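Local coordinates for ABC transporter substrate binding protein (Ribose) (PDB 4WUT) that binds the sugar D-fucose between its two lobes and probably delivers carbohydrates to an ABC transporter for uptake, at residues V28-V33 with I57-P62; A85-P90 with V111-M116. All blocks are in the same frame, centred on the assembly; numbering follows the deposited sequence.

Interaction 1 of 2, residues V28-V33 with I57-P62; sequences VIVKTV and ITFQGP. With FCB (beta-D-fucopyranose), chain E.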
loop_
_atom_site.group_PDB
_atom_site.type_symbol
_atom_site.label_atom_id
_atom_site.label_comp_id
_atom_site.label_asym_id
_atom_site.label_seq_id
_atom_site.Cartn_x
_atom_site.Cartn_y
_atom_site.Cartn_z
ATOM N N VAL A 28 -5.103 10.528 12.897
ATOM C CA VAL A 28 -4.585 9.703 11.824
ATOM C C VAL A 28 -5.159 8.305 11.986
ATOM O O VAL A 28 -4.988 7.671 13.041
ATOM C CB VAL A 28 -3.057 9.646 11.853
ATOM C CG1 VAL A 28 -2.544 8.833 10.677
ATOM C CG2 VAL A 28 -2.477 11.053 11.847
ATOM N N ILE A 29 -5.858 7.857 10.952
ATOM C CA ILE A 29 -6.560 6.585 10.974
ATOM C C ILE A 29 -6.118 5.743 9.786
ATOM O O ILE A 29 -6.319 6.120 8.614
ATOM C CB ILE A 29 -8.102 6.792 10.968
ATOM C CG1 ILE A 29 -8.534 7.553 12.218
ATOM C CG2 ILE A 29 -8.831 5.434 10.859
ATOM C CD1 ILE A 29 -9.986 8.019 12.198
ATOM N N VAL A 30 -5.476 4.618 10.080
ATOM C CA VAL A 30 -4.911 3.777 9.044
ATOM C C VAL A 30 -5.542 2.394 9.042
ATOM O O VAL A 30 -6.409 2.112 9.870
ATOM C CB VAL A 30 -3.372 3.671 9.173
ATOM C CG1 VAL A 30 -2.723 5.054 8.962
ATOM C CG2 VAL A 30 -2.962 3.073 10.492
ATOM N N LYS A 31 -5.149 1.524 8.107
ATOM C CA LYS A 31 -5.856 0.266 7.952
ATOM C C LYS A 31 -5.597 -0.743 9.070
ATOM O O LYS A 31 -6.434 -1.578 9.340
ATOM C CB LYS A 31 -5.534 -0.399 6.623
ATOM C CG LYS A 31 -5.852 0.444 5.373
ATOM C CD LYS A 31 -5.570 -0.373 4.124
ATOM C CE LYS A 31 -5.625 0.432 2.836
ATOM N NZ LYS A 31 -5.338 -0.456 1.688
ATOM N N THR A 32 -4.407 -0.664 9.670
ATOM C CA THR A 32 -4.066 -1.472 10.830
ATOM C C THR A 32 -2.818 -0.858 11.436
ATOM O O THR A 32 -2.042 -0.212 10.743
ATOM C CB THR A 32 -3.781 -2.941 10.476
ATOM O OG1 THR A 32 -3.535 -3.672 11.683
ATOM C CG2 THR A 32 -2.580 -3.083 9.532
ATOM N N VAL A 33 -2.634 -1.008 12.740
ATOM C CA VAL A 33 -1.421 -0.485 13.366
ATOM C C VAL A 33 -0.334 -1.561 13.369
ATOM O O VAL A 33 0.860 -1.256 13.476
ATOM C CB VAL A 33 -1.692 0.006 14.795
ATOM C CG1 VAL A 33 -2.466 1.318 14.750
ATOM C CG2 VAL A 33 -2.439 -1.063 15.596
ATOM N N ILE A 57 -1.223 14.757 17.074
ATOM C CA ILE A 57 -1.857 13.666 16.348
ATOM C C ILE A 57 -2.132 12.485 17.269
ATOM O O ILE A 57 -1.438 12.259 18.263
ATOM C CB ILE A 57 -1.035 13.143 15.112
ATOM C CG1 ILE A 57 0.306 12.552 15.548
ATOM C CG2 ILE A 57 -0.808 14.239 14.081
ATOM C CD1 ILE A 57 1.120 12.024 14.399
ATOM N N THR A 58 -3.191 11.775 16.931
ATOM C CA THR A 58 -3.423 10.442 17.436
ATOM C C THR A 58 -3.233 9.519 16.238
ATOM O O THR A 58 -3.440 9.926 15.099
ATOM C CB THR A 58 -4.836 10.316 18.000
ATOM O OG1 THR A 58 -5.772 10.725 17.001
ATOM C CG2 THR A 58 -4.997 11.204 19.235
ATOM N N PHE A 59 -2.808 8.289 16.485
ATOM C CA PHE A 59 -2.579 7.327 15.420
ATOM C C PHE A 59 -3.293 6.053 15.813
ATOM O O PHE A 59 -3.014 5.490 16.873
ATOM C CB PHE A 59 -1.080 7.054 15.273
ATOM C CG PHE A 59 -0.721 6.283 14.028
ATOM C CD1 PHE A 59 -0.588 6.942 12.813
ATOM C CD2 PHE A 59 -0.477 4.928 14.080
ATOM C CE1 PHE A 59 -0.244 6.233 11.658
ATOM C CE2 PHE A 59 -0.139 4.218 12.925
ATOM C CZ PHE A 59 -0.025 4.875 11.726
ATOM N N GLN A 60 -4.229 5.612 14.987
ATOM C CA GLN A 60 -5.101 4.493 15.334
ATOM C C GLN A 60 -5.412 3.682 14.083
ATOM O O GLN A 60 -5.392 4.207 12.966
ATOM C CB GLN A 60 -6.411 5.027 15.941
ATOM C CG GLN A 60 -6.277 6.354 16.725
ATOM C CD GLN A 60 -7.140 7.500 16.164
ATOM O OE1 GLN A 60 -8.355 7.551 16.408
ATOM N NE2 GLN A 60 -6.510 8.438 15.430
ATOM N N GLY A 61 -5.708 2.404 14.260
ATOM C CA GLY A 61 -6.173 1.572 13.178
ATOM C C GLY A 61 -6.720 0.296 13.759
ATOM O O GLY A 61 -6.356 -0.056 14.904
ATOM N N PRO A 62 -7.596 -0.389 13.007
ATOM C CA PRO A 62 -8.120 -1.670 13.493
ATOM C C PRO A 62 -7.051 -2.744 13.573
ATOM O O PRO A 62 -5.887 -2.511 13.253
ATOM C CB PRO A 62 -9.178 -2.047 12.440
ATOM C CG PRO A 62 -9.576 -0.742 11.825
ATOM C CD PRO A 62 -8.302 0.068 11.798
HETATM C C1 FCB E . 0.882 -1.146 1.135
HETATM C C2 FCB E . -0.479 -0.676 0.641
HETATM C C3 FCB E . -1.345 -0.330 1.726
HETATM C C4 FCB E . -1.433 -1.493 2.750
HETATM C C5 FCB E . 0.039 -1.844 3.102
HETATM C C6 FCB E . 0.139 -3.006 4.133
HETATM O O1 FCB E . 1.476 -1.724 0.071
HETATM O O2 FCB E . -0.230 0.510 -0.164
HETATM O O3 FCB E . -2.645 -0.053 1.145
HETATM O O4 FCB E . -2.164 -2.621 2.209
HETATM O O5 FCB E . 0.702 -2.265 1.992
#
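Val28 pairs with Phe59, and Ile29 with Gln60, where strand 25-29 runs parallel to strand 56-60, the outermost strand on this side of the sheet. The two strands, joined through helix 36-49, form a beta-alpha-beta unit. Three backbone hydrogen bonds join them. Val28 N gives to Thr58 O at 2.8 Å. Gln60 N gives to Val28 O, and Val30 N returns a bond to Gln60 O at 2.9 Å. The bonding thus runs one residue beyond strand 25-29. CA-H...O contacts from Phe59 to Val28 O and from Ile29 to Gln60 O lie between these bonds.

The apolar part gathers round the Phe59 ring. Val28 CG1 reaches CD1 of that ring at 3.5 Å, because it stands anti to its own backbone N (chi1 -177°). Val30 crosses the ring side chain at about a right angle, with CG2 3.7 Å from Phe59 CZ. Val33 CG1 comes to the CE2 corner and also packs on the backbone N of Gly61. Gln42 of helix 36-49 touches the Phe59 side chain. Gln60 and Ile29 lie on the other face of the sheet. The bend of Gln60 at chi2 (120°) folds its amide back over the strand pair and puts Gln60 NE2 2.9 Å from Val28 O. Ile29 CG1 is its apolar neighbour.

Past the strands, Thr32 OG1 gives a hydrogen bond to Pro62 O at 3.1 Å. The same hydroxyl accepts from Asn34 N. Pro62 CD packs against Val30 O and Lys31 O.

The CB of Lys31 points away from 57-62. The extended chain carries Lys31 NZ to O3 of the fucose, 2.8 Å away, and NZ also bonds Ser115 OG. The backbone bonds and the Thr32-Pro62 link hold the loop that bears Lys31, which is consistent with a steady position for its ammonium group.

Interaction 2 of 2, residues A85-P90 with V111-M116; sequences AILLAP and VIIDSM. With FCB (beta-D-fucopyranose), chain E.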
loop_
_atom_site.group_PDB
_atom_site.type_symbol
_atom_site.label_atom_id
_atom_site.label_comp_id
_atom_site.label_asym_id
_atom_site.label_seq_id
_atom_site.Cartn_x
_atom_site.Cartn_y
_atom_site.Cartn_z
ATOM N N ALA A 85 -9.125 17.629 12.437
ATOM C CA ALA A 85 -8.848 17.121 11.081
ATOM C C ALA A 85 -8.606 15.620 11.112
ATOM O O ALA A 85 -8.300 15.057 12.157
ATOM C CB ALA A 85 -7.619 17.813 10.482
ATOM N N ILE A 86 -8.723 15.003 9.953
ATOM C CA ILE A 86 -8.582 13.563 9.820
ATOM C C ILE A 86 -7.667 13.244 8.652
ATOM O O ILE A 86 -7.845 13.753 7.544
ATOM C CB ILE A 86 -9.948 12.878 9.589
ATOM C CG1 ILE A 86 -10.856 13.114 10.796
ATOM C CG2 ILE A 86 -9.750 11.376 9.252
ATOM C CD1 ILE A 86 -12.290 12.677 10.582
ATOM N N LEU A 87 -6.662 12.426 8.921
ATOM C CA LEU A 87 -5.809 11.847 7.894
ATOM C C LEU A 87 -6.189 10.384 7.825
ATOM O O LEU A 87 -5.974 9.655 8.802
ATOM C CB LEU A 87 -4.334 11.967 8.275
ATOM C CG LEU A 87 -3.310 11.570 7.205
ATOM C CD1 LEU A 87 -3.481 12.472 5.970
ATOM C CD2 LEU A 87 -1.894 11.609 7.703
ATOM N N LEU A 88 -6.742 9.948 6.693
ATOM C CA LEU A 88 -7.358 8.621 6.592
ATOM C C LEU A 88 -6.776 7.812 5.442
ATOM O O LEU A 88 -6.707 8.315 4.315
ATOM C CB LEU A 88 -8.861 8.762 6.356
ATOM C CG LEU A 88 -9.651 7.468 6.122
ATOM C CD1 LEU A 88 -9.604 6.521 7.334
ATOM C CD2 LEU A 88 -11.085 7.825 5.764
ATOM N N ALA A 89 -6.356 6.576 5.726
ATOM C CA ALA A 89 -6.062 5.577 4.701
ATOM C C ALA A 89 -7.229 4.590 4.701
ATOM O O ALA A 89 -7.267 3.656 5.522
ATOM C CB ALA A 89 -4.768 4.851 4.983
ATOM N N PRO A 90 -8.203 4.809 3.824
ATOM C CA PRO A 90 -9.460 4.058 3.944
ATOM C C PRO A 90 -9.280 2.609 3.562
ATOM O O PRO A 90 -8.675 2.313 2.529
ATOM C CB PRO A 90 -10.399 4.760 2.956
ATOM C CG PRO A 90 -9.490 5.399 1.990
ATOM C CD PRO A 90 -8.281 5.828 2.765
ATOM N N VAL A 111 -7.870 14.537 4.646
ATOM C CA VAL A 111 -6.924 14.208 3.595
ATOM C C VAL A 111 -6.837 12.682 3.553
ATOM O O VAL A 111 -6.792 12.030 4.594
ATOM C CB VAL A 111 -5.568 14.852 3.872
ATOM C CG1 VAL A 111 -4.494 14.297 2.946
ATOM C CG2 VAL A 111 -5.687 16.360 3.740
ATOM N N ILE A 112 -6.882 12.135 2.340
ATOM C CA ILE A 112 -6.801 10.701 2.091
ATOM C C ILE A 112 -5.390 10.312 1.677
ATOM O O ILE A 112 -4.768 10.986 0.827
ATOM C CB ILE A 112 -7.803 10.278 0.997
ATOM C CG1 ILE A 112 -9.228 10.718 1.382
ATOM C CG2 ILE A 112 -7.729 8.794 0.715
ATOM C CD1 ILE A 112 -9.798 10.049 2.602
ATOM N N ILE A 113 -4.863 9.259 2.298
ATOM C CA ILE A 113 -3.567 8.726 1.910
ATOM C C ILE A 113 -3.663 7.274 1.467
ATOM O O ILE A 113 -4.560 6.532 1.909
ATOM C CB ILE A 113 -2.521 8.874 3.024
ATOM C CG1 ILE A 113 -3.039 8.257 4.325
ATOM C CG2 ILE A 113 -2.133 10.335 3.199
ATOM C CD1 ILE A 113 -1.953 7.994 5.338
ATOM N N ASP A 114 -2.784 6.917 0.532
ATOM C CA ASP A 114 -2.469 5.534 0.178
ATOM C C ASP A 114 -3.498 4.824 -0.691
ATOM O O ASP A 114 -3.161 4.268 -1.741
ATOM C CB ASP A 114 -2.198 4.686 1.420
ATOM C CG ASP A 114 -1.983 3.247 1.074
ATOM O OD1 ASP A 114 -0.888 2.917 0.559
ATOM O OD2 ASP A 114 -2.913 2.418 1.268
ATOM N N SER A 115 -4.752 4.829 -0.250
ATOM C CA SER A 115 -5.801 4.040 -0.879
ATOM C C SER A 115 -6.956 4.968 -1.209
ATOM O O SER A 115 -7.438 5.710 -0.354
ATOM C CB SER A 115 -6.294 2.961 0.077
ATOM O OG SER A 115 -5.408 1.876 0.106
HETATM N N MSE A 116 -7.381 4.946 -2.460
HETATM C CA MSE A 116 -8.426 5.839 -2.924
HETATM C C MSE A 116 -9.780 5.619 -2.264
HETATM O O MSE A 116 -10.093 4.532 -1.743
HETATM C CB MSE A 116 -8.606 5.687 -4.444
HETATM C CG MSE A 116 -8.806 4.279 -4.907
HETATM SE SE MSE A 116 -9.511 4.160 -6.736
HETATM C CE MSE A 116 -11.309 4.901 -6.464
HETATM C C1 FCB E . 0.882 -1.146 1.135
HETATM C C2 FCB E . -0.479 -0.676 0.641
HETATM C C3 FCB E . -1.345 -0.330 1.726
HETATM C C4 FCB E . -1.433 -1.493 2.750
HETATM C C5 FCB E . 0.039 -1.844 3.102
HETATM C C6 FCB E . 0.139 -3.006 4.133
HETATM O O1 FCB E . 1.476 -1.724 0.071
HETATM O O2 FCB E . -0.230 0.510 -0.164
HETATM O O3 FCB E . -2.645 -0.053 1.145
HETATM O O4 FCB E . -2.164 -2.621 2.209
HETATM O O5 FCB E . 0.702 -2.265 1.992
#
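The beta-alpha-beta unit of strand 85-88, helix 97-105 and strand 110-113 brings Leu88 and Ile112 side by side in the sheet. Val111 N gives to Ile86 O, and Leu88 N gives to Val111 O, both at 3.0 Å. Ile113 N then bonds Leu88 O at 2.9 Å.

On one face Leu87 CD1 touches both Val111 CG1 and Ile113 CG2, each at 3.7 Å. Leu278 of helix 267-282 covers Leu87 and Val111. On the other face Leu88 and Ile112 point the same way, and Ile112 CG2 meets Pro90 CD at 3.6 Å.

As in other periplasmic sugar-binding proteins, the ligand sits past the C-terminal ends of parallel strands. Here Asp114 follows strand 110-113 directly. With chi1 at 175° its side chain swings opposite the backbone N, and both carboxylate oxygens reach the fucose. Asp114 OD1 accepts from fucose O2 at 2.6 Å, and Asp114 OD2 accepts from fucose O3 at a very short 2.5 Å. Ser115 OG gives a second bond to Asp114 OD2, 2.8 Å long, from above the carboxylate plane (42°). The same Ser115 hydroxyl is bonded by Ser165 N.

How the interactions relate
Both contacts are parallel strand pairs of one sheet, in series along the chain. Strands 25-29 and 85-88 are neighbours, and Ile29 bonds Leu87 and Ala89 through the backbone. Interaction 1 lies at the sheet's edge and is partly buried. Its chemistry is mixed, with a phenylalanine, a glutamine and a threonine bond in the loop. Interaction 2 lies further in and is buried. Its strand part is wholly aliphatic. Helix 36-49 touches both contacts, and helix 267-282 packs on interaction 2. Both send polar groups to O3 of the fucose. Interaction 1 supplies an ammonium donor and interaction 2 a carboxylate acceptor, which also takes fucose O2.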